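Local coordinates for protein tryptophanyl-tRNA synthetase (Thermus thermophilus, PDB 2EL7) that probably attaches tryptophan to its cognate tRNA, consuming ATP, as a homodimeric class I aminoacyl-tRNA synthetase, at residues A[16-29]-A[177-189]. Sequence-based numbering, arbitrary orientation.
Sequences IGNYLGAIKQWVAI and QALLNPEAPRVPG
Val187 packs over the bare backbone of Gly17, its CG2 lying 3.8 Å from Gly17 CA, and this glycine-valine pair is the apolar centre of the contact. The two valine branches divide the work: CG1 meets Ile16 CG1 at 4.1 Å, while CG2 also reaches Leu20 CD1, and both neighbouring side chains cross the valine at about a right angle. One turn further along the helix the same kind of packing recurs, with Ala184 CB set against Gly21 CA at 3.7 Å; the CA atoms of Gly21 and Ala184 are 4.8 Å apart. A second, small apolar patch forms at the other end of the segments, where Leu179 CD2 and Ile29 CD1 meet tip to tip at 3.8 Å. Water 1 joins the carbonyls of Gly17 and Pro185, donating to both.

Towards the polar edge, Asn181 and Gln25 slide past each other in opposite directions, their amide planes 38° apart. Asn181 gives ND2 to Gly21 O in a weak, bent bond (2.9 Å, 132°). Gln25 turns its CG away from the backbone N (chi1 -175°) and reaches across alongside Asn181, its extended chain carrying NE2 to a hydrogen bond with Leu180 O at 3.2 Å. That bond is fairly straight and lies in the glutamine amide plane, yet it enters above the carbonyl plane of Leu180. Water 2 lies between Gln25 OE1 and Leu179 O.

Helix 16-33 begins in the HIGH signature of class I synthetases, and Gly17 and Val187 both belong to the predicted ATP site, so the contact probably holds together two parts of that site that lie far apart in sequence. Tyr246 of helix 239-247 touches Leu20 and Val187. At the other end, Ile29 rests on Val4 of strand 4-8, and strand 177-179 pairs in parallel with strand 144-146.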
loop_
_atom_site.group_PDB
_atom_site.type_symbol
_atom_site.label_atom_id
_atom_site.label_comp_id
_atom_site.label_asym_id
_atom_site.label_seq_id
_atom_site.Cartn_x
_atom_site.Cartn_y
_atom_site.Cartn_z
ATOM N N ILE A 16 -20.641 24.880 11.803
ATOM C CA ILE A 16 -20.009 26.165 12.054
ATOM C C ILE A 16 -18.731 26.033 12.841
ATOM O O ILE A 16 -17.956 26.996 12.962
ATOM C CB ILE A 16 -20.964 27.135 12.792
ATOM C CG1 ILE A 16 -21.272 26.624 14.195
ATOM C CG2 ILE A 16 -22.251 27.314 11.980
ATOM C CD1 ILE A 16 -22.037 27.627 15.023
ATOM N N GLY A 17 -18.527 24.837 13.388
ATOM C CA GLY A 17 -17.325 24.560 14.150
ATOM C C GLY A 17 -16.193 24.406 13.151
ATOM O O GLY A 17 -15.124 24.993 13.314
ATOM N N ASN A 18 -16.438 23.614 12.107
ATOM C CA ASN A 18 -15.448 23.401 11.042
ATOM C C ASN A 18 -15.196 24.754 10.368
ATOM O O ASN A 18 -14.061 25.170 10.139
ATOM C CB ASN A 18 -15.994 22.448 9.962
ATOM C CG ASN A 18 -16.332 21.060 10.497
ATOM O OD1 ASN A 18 -17.385 20.479 10.152
ATOM N ND2 ASN A 18 -15.442 20.506 11.325
ATOM N N TYR A 19 -16.288 25.436 10.054
ATOM C CA TYR A 19 -16.214 26.700 9.359
ATOM C C TYR A 19 -15.394 27.771 10.055
ATOM O O TYR A 19 -14.404 28.248 9.491
ATOM C CB TYR A 19 -17.618 27.215 9.077
ATOM C CG TYR A 19 -17.618 28.516 8.329
ATOM C CD1 TYR A 19 -17.041 28.612 7.067
ATOM C CD2 TYR A 19 -18.180 29.660 8.888
ATOM C CE1 TYR A 19 -17.020 29.830 6.377
ATOM C CE2 TYR A 19 -18.171 30.875 8.209
ATOM C CZ TYR A 19 -17.587 30.952 6.957
ATOM O OH TYR A 19 -17.559 32.163 6.302
ATOM N N LEU A 20 -15.807 28.151 11.261
ATOM C CA LEU A 20 -15.117 29.171 12.040
ATOM C C LEU A 20 -13.649 28.873 12.343
ATOM O O LEU A 20 -12.880 29.794 12.646
ATOM C CB LEU A 20 -15.863 29.405 13.350
ATOM C CG LEU A 20 -17.219 30.064 13.098
ATOM C CD1 LEU A 20 -18.008 30.222 14.387
ATOM C CD2 LEU A 20 -16.962 31.420 12.451
ATOM N N GLY A 21 -13.253 27.604 12.258
ATOM C CA GLY A 21 -11.878 27.259 12.559
ATOM C C GLY A 21 -10.956 26.893 11.403
ATOM O O GLY A 21 -10.210 27.732 10.888
ATOM N N ALA A 22 -11.007 25.633 10.989
ATOM C CA ALA A 22 -10.142 25.128 9.933
ATOM C C ALA A 22 -10.368 25.704 8.549
ATOM O O ALA A 22 -9.408 26.005 7.839
ATOM C CB ALA A 22 -10.260 23.609 9.874
ATOM N N ILE A 23 -11.633 25.852 8.166
ATOM C CA ILE A 23 -11.968 26.360 6.855
ATOM C C ILE A 23 -11.482 27.784 6.663
ATOM O O ILE A 23 -10.914 28.130 5.622
ATOM C CB ILE A 23 -13.501 26.254 6.602
ATOM C CG1 ILE A 23 -13.899 24.778 6.463
ATOM C CG2 ILE A 23 -13.889 26.974 5.312
ATOM C CD1 ILE A 23 -15.366 24.559 6.287
ATOM N N LYS A 24 -11.701 28.618 7.666
ATOM C CA LYS A 24 -11.254 29.994 7.583
ATOM C C LYS A 24 -9.744 30.003 7.346
ATOM O O LYS A 24 -9.230 30.864 6.628
ATOM C CB LYS A 24 -11.602 30.748 8.869
ATOM C CG LYS A 24 -10.815 32.038 9.059
ATOM C CD LYS A 24 -11.464 32.939 10.121
ATOM C CE LYS A 24 -12.712 33.663 9.575
ATOM N NZ LYS A 24 -13.743 32.754 8.963
ATOM N N GLN A 25 -9.038 29.028 7.916
ATOM C CA GLN A 25 -7.598 28.978 7.745
ATOM C C GLN A 25 -7.211 28.453 6.367
ATOM O O GLN A 25 -6.268 28.946 5.737
ATOM C CB GLN A 25 -6.968 28.119 8.839
ATOM C CG GLN A 25 -5.456 28.114 8.803
ATOM C CD GLN A 25 -4.854 27.241 9.894
ATOM O OE1 GLN A 25 -5.114 26.030 9.960
ATOM N NE2 GLN A 25 -4.044 27.852 10.766
ATOM N N TRP A 26 -7.939 27.442 5.908
ATOM C CA TRP A 26 -7.684 26.855 4.596
ATOM C C TRP A 26 -7.825 27.938 3.541
ATOM O O TRP A 26 -7.048 28.005 2.594
ATOM C CB TRP A 26 -8.690 25.737 4.288
ATOM C CG TRP A 26 -8.533 24.526 5.128
ATOM C CD1 TRP A 26 -7.489 24.229 5.963
ATOM C CD2 TRP A 26 -9.419 23.398 5.177
ATOM N NE1 TRP A 26 -7.670 22.987 6.521
ATOM C CE2 TRP A 26 -8.845 22.453 6.056
ATOM C CE3 TRP A 26 -10.642 23.095 4.562
ATOM C CZ2 TRP A 26 -9.449 21.225 6.335
ATOM C CZ3 TRP A 26 -11.243 21.874 4.840
ATOM C CH2 TRP A 26 -10.643 20.952 5.721
ATOM N N VAL A 27 -8.850 28.771 3.710
ATOM C CA VAL A 27 -9.109 29.875 2.790
ATOM C C VAL A 27 -7.909 30.826 2.783
ATOM O O VAL A 27 -7.465 31.271 1.713
ATOM C CB VAL A 27 -10.407 30.640 3.202
ATOM C CG1 VAL A 27 -10.576 31.870 2.355
ATOM C CG2 VAL A 27 -11.630 29.738 3.014
ATOM N N ALA A 28 -7.373 31.126 3.971
ATOM C CA ALA A 28 -6.209 32.022 4.060
ATOM C C ALA A 28 -5.004 31.419 3.351
ATOM O O ALA A 28 -4.277 32.123 2.656
ATOM C CB ALA A 28 -5.847 32.355 5.552
ATOM N N ILE A 29 -4.798 30.112 3.512
ATOM C CA ILE A 29 -3.674 29.437 2.873
ATOM C C ILE A 29 -3.798 29.487 1.360
ATOM O O ILE A 29 -2.807 29.639 0.650
ATOM C CB ILE A 29 -3.580 28.003 3.349
ATOM C CG1 ILE A 29 -3.153 28.007 4.827
ATOM C CG2 ILE A 29 -2.601 27.213 2.466
ATOM C CD1 ILE A 29 -3.606 26.765 5.600
ATOM N N GLN A 177 6.091 20.330 8.492
ATOM C CA GLN A 177 5.816 20.896 9.796
ATOM C C GLN A 177 4.316 21.063 9.965
ATOM O O GLN A 177 3.609 21.377 9.004
ATOM C CB GLN A 177 6.520 22.243 9.952
ATOM C CG GLN A 177 7.960 22.108 10.413
ATOM C CD GLN A 177 8.713 23.421 10.340
ATOM O OE1 GLN A 177 8.191 24.471 10.741
ATOM N NE2 GLN A 177 9.953 23.376 9.836
ATOM N N ALA A 178 3.840 20.819 11.181
ATOM C CA ALA A 178 2.433 20.957 11.507
ATOM C C ALA A 178 2.082 22.438 11.604
ATOM O O ALA A 178 2.884 23.253 12.079
ATOM C CB ALA A 178 2.143 20.287 12.822
ATOM N N LEU A 179 0.896 22.794 11.121
ATOM C CA LEU A 179 0.430 24.171 11.205
ATOM C C LEU A 179 -0.807 24.122 12.078
ATOM O O LEU A 179 -1.846 23.596 11.660
ATOM C CB LEU A 179 0.054 24.726 9.826
ATOM C CG LEU A 179 -0.608 26.118 9.776
ATOM C CD1 LEU A 179 0.361 27.159 10.344
ATOM C CD2 LEU A 179 -0.978 26.478 8.329
ATOM N N LEU A 180 -0.684 24.637 13.299
ATOM C CA LEU A 180 -1.811 24.663 14.222
ATOM C C LEU A 180 -2.652 25.896 13.936
ATOM O O LEU A 180 -2.269 26.742 13.131
ATOM C CB LEU A 180 -1.314 24.672 15.662
ATOM C CG LEU A 180 -0.620 23.357 16.021
ATOM C CD1 LEU A 180 0.023 23.430 17.389
ATOM C CD2 LEU A 180 -1.637 22.254 15.989
ATOM N N ASN A 181 -3.778 26.005 14.627
ATOM C CA ASN A 181 -4.725 27.099 14.427
ATOM C C ASN A 181 -5.261 27.622 15.774
ATOM O O ASN A 181 -6.480 27.583 16.043
ATOM C CB ASN A 181 -5.861 26.547 13.553
ATOM C CG ASN A 181 -6.807 27.611 13.063
ATOM O OD1 ASN A 181 -6.419 28.760 12.870
ATOM N ND2 ASN A 181 -8.059 27.221 12.829
ATOM N N PRO A 182 -4.361 28.148 16.627
ATOM C CA PRO A 182 -4.684 28.682 17.957
ATOM C C PRO A 182 -5.684 29.841 17.959
ATOM O O PRO A 182 -6.517 29.955 18.869
ATOM C CB PRO A 182 -3.326 29.091 18.493
ATOM C CG PRO A 182 -2.653 29.612 17.260
ATOM C CD PRO A 182 -2.993 28.538 16.238
ATOM N N GLU A 183 -5.604 30.699 16.947
ATOM C CA GLU A 183 -6.516 31.827 16.864
ATOM C C GLU A 183 -7.973 31.435 16.576
ATOM O O GLU A 183 -8.866 32.271 16.669
ATOM C CB GLU A 183 -6.027 32.826 15.813
ATOM C CG GLU A 183 -5.318 34.031 16.425
ATOM C CD GLU A 183 -6.054 34.578 17.659
ATOM O OE1 GLU A 183 -6.026 33.905 18.718
ATOM O OE2 GLU A 183 -6.669 35.672 17.574
ATOM N N ALA A 184 -8.207 30.166 16.242
ATOM C CA ALA A 184 -9.544 29.686 15.933
ATOM C C ALA A 184 -10.356 29.421 17.176
ATOM O O ALA A 184 -9.840 28.974 18.189
ATOM C CB ALA A 184 -9.471 28.423 15.107
ATOM N N PRO A 185 -11.659 29.688 17.110
ATOM C CA PRO A 185 -12.555 29.474 18.245
ATOM C C PRO A 185 -12.849 27.998 18.486
ATOM O O PRO A 185 -12.945 27.206 17.543
ATOM C CB PRO A 185 -13.818 30.225 17.829
ATOM C CG PRO A 185 -13.316 31.237 16.830
ATOM C CD PRO A 185 -12.331 30.453 16.050
ATOM N N ARG A 186 -12.979 27.620 19.748
ATOM C CA ARG A 186 -13.323 26.240 20.054
ATOM C C ARG A 186 -14.838 26.329 20.270
ATOM O O ARG A 186 -15.314 26.679 21.356
ATOM C CB ARG A 186 -12.581 25.758 21.314
ATOM C CG ARG A 186 -11.065 26.065 21.302
ATOM C CD ARG A 186 -10.319 25.489 20.065
ATOM N NE ARG A 186 -9.018 26.137 19.820
ATOM C CZ ARG A 186 -7.962 26.077 20.637
ATOM N NH1 ARG A 186 -6.837 26.706 20.318
ATOM N NH2 ARG A 186 -8.024 25.385 21.770
ATOM N N VAL A 187 -15.576 26.034 19.200
ATOM C CA VAL A 187 -17.033 26.112 19.170
ATOM C C VAL A 187 -17.826 25.062 19.948
ATOM O O VAL A 187 -17.747 23.867 19.671
ATOM C CB VAL A 187 -17.522 26.112 17.713
ATOM C CG1 VAL A 187 -19.006 26.406 17.664
ATOM C CG2 VAL A 187 -16.720 27.140 16.902
ATOM N N PRO A 188 -18.617 25.509 20.936
ATOM C CA PRO A 188 -19.452 24.650 21.785
ATOM C C PRO A 188 -20.704 24.085 21.099
ATOM O O PRO A 188 -21.322 24.751 20.270
ATOM C CB PRO A 188 -19.798 25.565 22.955
ATOM C CG PRO A 188 -19.783 26.923 22.337
ATOM C CD PRO A 188 -18.551 26.873 21.479
ATOM N N GLY A 189 -21.071 22.857 21.465
ATOM C CA GLY A 189 -22.229 22.208 20.881
ATOM C C GLY A 189 -23.560 22.763 21.349
ATOM O O GLY A 189 -23.615 23.476 22.344
HETATM O O HOH W 1 -13.929 25.939 15.599
HETATM O O HOH W 2 -4.389 24.007 11.955
#